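Long-range contact in 2-pyrone-4,6-dicarboxylic acid hydrolase, putative (Pseudomonas putida, PDB 2FFI), which is of unproven function but probably hydrolyses the lactone ring of 2-pyrone-4,6-dicarboxylate: residues L212-E223 with A257-L268. Residues are numbered along the deposited sequence; the frame is centred on the assembly and turned at random.
Sequences LAFARQALCALE and ALGCSAQLRQAL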
ATOM      1  N   LEU A 212      15.572   0.916 -10.542  1.00 28.36           N
ATOM      2  CA  LEU A 212      15.070  -0.140 -11.397  1.00 26.90           C
ATOM      3  C   LEU A 212      15.970  -1.362 -11.306  1.00 25.83           C
ATOM      4  O   LEU A 212      15.485  -2.488 -11.310  1.00 26.86           O
ATOM      5  CB  LEU A 212      14.965   0.383 -12.836  1.00 26.99           C
ATOM      6  CG  LEU A 212      14.114  -0.353 -13.877  1.00 26.68           C
ATOM      7  CD1 LEU A 212      14.872  -1.576 -14.363  1.00 28.33           C
ATOM      8  CD2 LEU A 212      12.765  -0.731 -13.300  1.00 25.30           C
ATOM      9  N   ALA A 213      17.277  -1.158 -11.213  1.00 24.24           N
ATOM     10  CA  ALA A 213      18.186  -2.299 -11.111  1.00 23.04           C
ATOM     11  C   ALA A 213      17.999  -2.974  -9.753  1.00 23.80           C
ATOM     12  O   ALA A 213      18.039  -4.193  -9.643  1.00 24.19           O
ATOM     13  CB  ALA A 213      19.635  -1.845 -11.270  1.00 21.96           C
ATOM     14  N   PHE A 214      17.789  -2.165  -8.719  1.00 24.02           N
ATOM     15  CA  PHE A 214      17.608  -2.678  -7.372  1.00 23.72           C
ATOM     16  C   PHE A 214      16.219  -3.269  -7.186  1.00 22.40           C
ATOM     17  O   PHE A 214      16.042  -4.220  -6.453  1.00 21.68           O
ATOM     18  CB  PHE A 214      17.871  -1.569  -6.348  1.00 23.15           C
ATOM     19  CG  PHE A 214      17.599  -1.982  -4.938  1.00 22.81           C
ATOM     20  CD1 PHE A 214      16.314  -1.905  -4.411  1.00 23.69           C
ATOM     21  CD2 PHE A 214      18.621  -2.483  -4.141  1.00 23.30           C
ATOM     22  CE1 PHE A 214      16.050  -2.320  -3.105  1.00 24.22           C
ATOM     23  CE2 PHE A 214      18.372  -2.902  -2.833  1.00 23.43           C
ATOM     24  CZ  PHE A 214      17.082  -2.823  -2.312  1.00 23.45           C
ATOM     25  N   ALA A 215      15.233  -2.686  -7.846  1.00 22.76           N
ATOM     26  CA  ALA A 215      13.879  -3.196  -7.757  1.00 24.44           C
ATOM     27  C   ALA A 215      13.879  -4.617  -8.315  1.00 24.89           C
ATOM     28  O   ALA A 215      13.145  -5.488  -7.849  1.00 24.87           O
ATOM     29  CB  ALA A 215      12.930  -2.315  -8.557  1.00 23.99           C
ATOM     30  N   ARG A 216      14.727  -4.846  -9.310  1.00 26.94           N
ATOM     31  CA  ARG A 216      14.849  -6.150  -9.954  1.00 28.95           C
ATOM     32  C   ARG A 216      15.430  -7.189  -9.009  1.00 27.68           C
ATOM     33  O   ARG A 216      14.916  -8.295  -8.886  1.00 27.11           O
ATOM     34  CB  ARG A 216      15.734  -6.026 -11.201  1.00 32.21           C
ATOM     35  CG  ARG A 216      15.972  -7.330 -11.940  1.00 36.08           C
ATOM     36  CD  ARG A 216      14.652  -7.969 -12.330  1.00 41.01           C
ATOM     37  NE  ARG A 216      14.835  -9.092 -13.247  1.00 44.44           N
ATOM     38  CZ  ARG A 216      15.335  -8.975 -14.472  1.00 45.86           C
ATOM     39  NH1 ARG A 216      15.463 -10.050 -15.238  1.00 46.94           N
ATOM     40  NH2 ARG A 216      15.699  -7.784 -14.934  1.00 46.03           N
ATOM     41  N   GLN A 217      16.516  -6.823  -8.350  1.00 27.75           N
ATOM     42  CA  GLN A 217      17.175  -7.711  -7.407  1.00 27.53           C
ATOM     43  C   GLN A 217      16.270  -7.953  -6.199  1.00 25.96           C
ATOM     44  O   GLN A 217      16.093  -9.086  -5.755  1.00 25.21           O
ATOM     45  CB  GLN A 217      18.491  -7.076  -6.948  1.00 29.71           C
ATOM     46  CG  GLN A 217      19.465  -6.781  -8.075  1.00 31.47           C
ATOM     47  CD  GLN A 217      20.056  -8.044  -8.675  1.00 33.22           C
ATOM     48  OE1 GLN A 217      20.773  -7.994  -9.679  1.00 31.58           O
ATOM     49  NE2 GLN A 217      19.765  -9.189  -8.055  1.00 34.59           N
ATOM     50  N   ALA A 218      15.697  -6.869  -5.684  1.00 24.89           N
ATOM     51  CA  ALA A 218      14.813  -6.912  -4.524  1.00 24.30           C
ATOM     52  C   ALA A 218      13.661  -7.889  -4.708  1.00 24.28           C
ATOM     53  O   ALA A 218      13.352  -8.665  -3.805  1.00 23.66           O
ATOM     54  CB  ALA A 218      14.272  -5.510  -4.224  1.00 23.76           C
ATOM     55  N   LEU A 219      13.035  -7.848  -5.882  1.00 24.41           N
ATOM     56  CA  LEU A 219      11.920  -8.731  -6.191  1.00 23.84           C
ATOM     57  C   LEU A 219      12.356 -10.176  -6.087  1.00 24.09           C
ATOM     58  O   LEU A 219      11.773 -10.957  -5.345  1.00 24.53           O
ATOM     59  CB  LEU A 219      11.398  -8.474  -7.605  1.00 24.02           C
ATOM     60  CG  LEU A 219       9.876  -8.359  -7.753  1.00 24.93           C
ATOM     61  CD1 LEU A 219       9.527  -8.189  -9.215  1.00 23.61           C
ATOM     62  CD2 LEU A 219       9.194  -9.578  -7.174  1.00 25.11           C
ATOM     63  N   CYS A 220      13.384 -10.543  -6.836  1.00 24.19           N
ATOM     64  CA  CYS A 220      13.848 -11.915  -6.794  1.00 25.92           C
ATOM     65  C   CYS A 220      14.174 -12.375  -5.383  1.00 26.12           C
ATOM     66  O   CYS A 220      13.856 -13.501  -5.029  1.00 27.62           O
ATOM     67  CB  CYS A 220      15.065 -12.106  -7.708  1.00 27.10           C
ATOM     68  SG  CYS A 220      14.680 -11.900  -9.497  1.00 32.17           S
ATOM     69  N   ALA A 221      14.793 -11.521  -4.573  1.00 26.13           N
ATOM     70  CA  ALA A 221      15.145 -11.916  -3.203  1.00 27.38           C
ATOM     71  C   ALA A 221      13.904 -11.975  -2.313  1.00 27.26           C
ATOM     72  O   ALA A 221      13.731 -12.889  -1.507  1.00 25.42           O
ATOM     73  CB  ALA A 221      16.173 -10.939  -2.612  1.00 25.96           C
ATOM     74  N   LEU A 222      13.050 -10.972  -2.467  1.00 28.49           N
ATOM     75  CA  LEU A 222      11.817 -10.890  -1.711  1.00 29.18           C
ATOM     76  C   LEU A 222      10.961 -12.132  -1.950  1.00 30.29           C
ATOM     77  O   LEU A 222      10.635 -12.846  -1.012  1.00 31.65           O
ATOM     78  CB  LEU A 222      11.060  -9.619  -2.107  1.00 26.98           C
ATOM     79  CG  LEU A 222      10.810  -8.564  -1.027  1.00 26.73           C
ATOM     80  CD1 LEU A 222      12.051  -8.337  -0.190  1.00 25.27           C
ATOM     81  CD2 LEU A 222      10.362  -7.280  -1.697  1.00 24.30           C
ATOM     82  N   GLU A 223      10.609 -12.403  -3.202  1.00 31.91           N
ATOM     83  CA  GLU A 223       9.779 -13.567  -3.507  1.00 33.03           C
ATOM     84  C   GLU A 223      10.409 -14.869  -3.069  1.00 32.93           C
ATOM     85  O   GLU A 223       9.714 -15.838  -2.788  1.00 33.89           O
ATOM     86  CB  GLU A 223       9.484 -13.666  -5.006  1.00 34.76           C
ATOM     87  CG  GLU A 223       8.630 -14.885  -5.352  1.00 37.04           C
ATOM     88  CD  GLU A 223       8.796 -15.338  -6.791  1.00 38.80           C
ATOM     89  OE1 GLU A 223       8.261 -16.415  -7.148  1.00 39.35           O
ATOM     90  OE2 GLU A 223       9.461 -14.617  -7.569  1.00 40.07           O
ATOM     91  N   ALA A 257       9.247  -3.705 -17.076  1.00 24.78           N
ATOM     92  CA  ALA A 257      10.704  -3.742 -17.107  1.00 25.93           C
ATOM     93  C   ALA A 257      11.323  -4.747 -16.143  1.00 26.69           C
ATOM     94  O   ALA A 257      12.372  -5.318 -16.443  1.00 28.26           O
ATOM     95  CB  ALA A 257      11.276  -2.346 -16.836  1.00 25.72           C
ATOM     96  N   LEU A 258      10.700  -4.951 -14.986  1.00 26.29           N
ATOM     97  CA  LEU A 258      11.222  -5.895 -14.004  1.00 26.02           C
ATOM     98  C   LEU A 258      11.509  -7.228 -14.670  1.00 26.58           C
ATOM     99  O   LEU A 258      12.415  -7.947 -14.261  1.00 25.70           O
ATOM    100  CB  LEU A 258      10.217  -6.099 -12.869  1.00 27.38           C
ATOM    101  CG  LEU A 258       9.917  -4.893 -11.975  1.00 27.85           C
ATOM    102  CD1 LEU A 258       8.804  -5.247 -11.003  1.00 28.41           C
ATOM    103  CD2 LEU A 258      11.169  -4.482 -11.233  1.00 26.38           C
ATOM    104  N   GLY A 259      10.725  -7.551 -15.696  1.00 27.58           N
ATOM    105  CA  GLY A 259      10.913  -8.800 -16.408  1.00 28.78           C
ATOM    106  C   GLY A 259      10.445  -9.994 -15.615  1.00 30.12           C
ATOM    107  O   GLY A 259      11.188 -10.958 -15.434  1.00 29.39           O
ATOM    108  N   CYS A 260       9.204  -9.919 -15.142  1.00 31.81           N
ATOM    109  CA  CYS A 260       8.608 -10.990 -14.353  1.00 33.75           C
ATOM    110  C   CYS A 260       7.957 -12.016 -15.261  1.00 34.13           C
ATOM    111  O   CYS A 260       7.264 -11.655 -16.216  1.00 35.40           O
ATOM    112  CB  CYS A 260       7.545 -10.430 -13.409  1.00 34.81           C
ATOM    113  SG  CYS A 260       8.176  -9.210 -12.254  1.00 38.34           S
ATOM    114  N   SER A 261       8.184 -13.295 -14.965  1.00 33.69           N
ATOM    115  CA  SER A 261       7.592 -14.371 -15.753  1.00 32.55           C
ATOM    116  C   SER A 261       6.069 -14.263 -15.681  1.00 31.29           C
ATOM    117  O   SER A 261       5.528 -13.673 -14.753  1.00 30.13           O
ATOM    118  CB  SER A 261       8.039 -15.731 -15.217  1.00 32.39           C
ATOM    119  OG  SER A 261       7.550 -15.964 -13.913  1.00 31.39           O
ATOM    120  N   ALA A 262       5.378 -14.836 -16.657  1.00 31.80           N
ATOM    121  CA  ALA A 262       3.922 -14.771 -16.671  1.00 32.09           C
ATOM    122  C   ALA A 262       3.282 -15.175 -15.334  1.00 31.34           C
ATOM    123  O   ALA A 262       2.267 -14.598 -14.935  1.00 31.59           O
ATOM    124  CB  ALA A 262       3.373 -15.632 -17.803  1.00 32.61           C
ATOM    125  N   GLN A 263       3.874 -16.146 -14.638  1.00 30.28           N
ATOM    126  CA  GLN A 263       3.344 -16.602 -13.346  1.00 29.52           C
ATOM    127  C   GLN A 263       3.314 -15.524 -12.272  1.00 28.89           C
ATOM    128  O   GLN A 263       2.272 -15.262 -11.670  1.00 28.56           O
ATOM    129  CB  GLN A 263       4.159 -17.772 -12.798  1.00 29.92           C
ATOM    130  CG  GLN A 263       3.947 -19.079 -13.497  1.00 29.66           C
ATOM    131  CD  GLN A 263       4.411 -20.238 -12.660  1.00 28.92           C
ATOM    132  OE1 GLN A 263       3.943 -20.430 -11.537  1.00 28.34           O
ATOM    133  NE2 GLN A 263       5.338 -21.019 -13.195  1.00 29.07           N
ATOM    134  N   LEU A 264       4.475 -14.922 -12.026  1.00 27.79           N
ATOM    135  CA  LEU A 264       4.624 -13.879 -11.019  1.00 25.84           C
ATOM    136  C   LEU A 264       3.735 -12.685 -11.311  1.00 26.21           C
ATOM    137  O   LEU A 264       3.132 -12.112 -10.396  1.00 26.82           O
ATOM    138  CB  LEU A 264       6.076 -13.411 -10.949  1.00 24.33           C
ATOM    139  CG  LEU A 264       6.706 -13.292  -9.563  1.00 23.17           C
ATOM    140  CD1 LEU A 264       8.086 -12.669  -9.714  1.00 21.17           C
ATOM    141  CD2 LEU A 264       5.825 -12.460  -8.645  1.00 20.95           C
ATOM    142  N   ARG A 265       3.654 -12.307 -12.584  1.00 25.41           N
ATOM    143  CA  ARG A 265       2.826 -11.174 -12.986  1.00 25.48           C
ATOM    144  C   ARG A 265       1.368 -11.389 -12.607  1.00 23.69           C
ATOM    145  O   ARG A 265       0.671 -10.441 -12.260  1.00 23.19           O
ATOM    146  CB  ARG A 265       2.923 -10.921 -14.502  1.00 28.53           C
ATOM    147  CG  ARG A 265       4.298 -10.479 -15.007  1.00 32.45           C
ATOM    148  CD  ARG A 265       4.184  -9.549 -16.212  1.00 34.87           C
ATOM    149  NE  ARG A 265       3.383 -10.133 -17.285  1.00 37.84           N
ATOM    150  CZ  ARG A 265       3.753 -11.189 -18.001  1.00 38.32           C
ATOM    151  NH1 ARG A 265       4.922 -11.775 -17.757  1.00 38.64           N
ATOM    152  NH2 ARG A 265       2.949 -11.664 -18.948  1.00 38.00           N
ATOM    153  N   GLN A 266       0.906 -12.631 -12.688  1.00 22.73           N
ATOM    154  CA  GLN A 266      -0.472 -12.927 -12.340  1.00 23.65           C
ATOM    155  C   GLN A 266      -0.643 -12.837 -10.836  1.00 20.93           C
ATOM    156  O   GLN A 266      -1.727 -12.535 -10.342  1.00 21.79           O
ATOM    157  CB  GLN A 266      -0.877 -14.309 -12.866  1.00 27.59           C
ATOM    158  CG  GLN A 266      -1.034 -14.344 -14.391  1.00 33.16           C
ATOM    159  CD  GLN A 266      -2.175 -13.450 -14.883  1.00 37.27           C
ATOM    160  OE1 GLN A 266      -3.358 -13.740 -14.639  1.00 40.04           O
ATOM    161  NE2 GLN A 266      -1.827 -12.354 -15.571  1.00 36.08           N
ATOM    162  N   ALA A 267       0.439 -13.085 -10.109  1.00 18.30           N
ATOM    163  CA  ALA A 267       0.417 -12.997  -8.657  1.00 17.17           C
ATOM    164  C   ALA A 267       0.495 -11.525  -8.246  1.00 16.22           C
ATOM    165  O   ALA A 267      -0.274 -11.066  -7.414  1.00 16.66           O
ATOM    166  CB  ALA A 267       1.593 -13.760  -8.066  1.00 15.16           C
ATOM    167  N   LEU A 268       1.416 -10.782  -8.852  1.00 13.82           N
ATOM    168  CA  LEU A 268       1.585  -9.391  -8.504  1.00 11.34           C
ATOM    169  C   LEU A 268       0.469  -8.493  -8.993  1.00 10.80           C
ATOM    170  O   LEU A 268       0.230  -7.420  -8.412  1.00 11.26           O
ATOM    171  CB  LEU A 268       2.918  -8.870  -9.042  1.00 11.47           C
ATOM    172  CG  LEU A 268       4.209  -9.555  -8.578  1.00 11.77           C
ATOM    173  CD1 LEU A 268       5.388  -8.925  -9.302  1.00 11.49           C
ATOM    174  CD2 LEU A 268       4.379  -9.439  -7.080  1.00 10.96           C
TER
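With CG anti to the carbonyl carbon (chi1 -65°), Leu258 sends its two methyls from the last turn of helix 248-258 onto helix 208-225, while Arg216, whose CG is anti to its own backbone N (chi1 178°), bends at chi2 and carries its guanidinium out over the Leu258 carbonyl oxygen. The Leu258 fork is the centre of the packing. CD2 lies 3.9 Å from CB of Ala215, where a small side chain lets the leucine settle close to the helix backbone, and CD1 meets CD1 of Leu219, the two leucines crossing at about a right angle. Leu219 is the hub on its side: CD1 also touches SG of Cys260 at 3.5 Å and CD1 of Leu268 at 4.2 Å, whereas CD2 reaches CD1 of Leu264, whose side chain runs past in the opposite direction. Branched leucines suit this place because each offers methyls to several neighbours at once.

Polar groups border this apolar patch. The guanidinium of Arg216 has Leu258 O over one face, an approach too poorly angled for a hydrogen bond. Glu223, extended beyond CG, lays its carboxylate beside Leu264. Both have chains long enough to keep a charge at the margin of the leucine cluster. Gly259, which lacks a CB and so readily adopts positive phi (73°), turns the chain out of the helix, and Ser261 takes the N-cap position of helix 262-276. Within this connection, Arg265 NH1 donates a hydrogen bond to Cys260 O (2.8 Å), the acceptor lying in the Arg265 guanidinium plane.

Leu219 and Leu268 both also rest on Leu231 of strand 231-234, so the 257-261 turn and its flanking helix ends bridge to helix 208-225, steeply inclined to segment 262-268, in the helical layer around parallel strands characteristic of the TIM-barrel amidohydrolase fold.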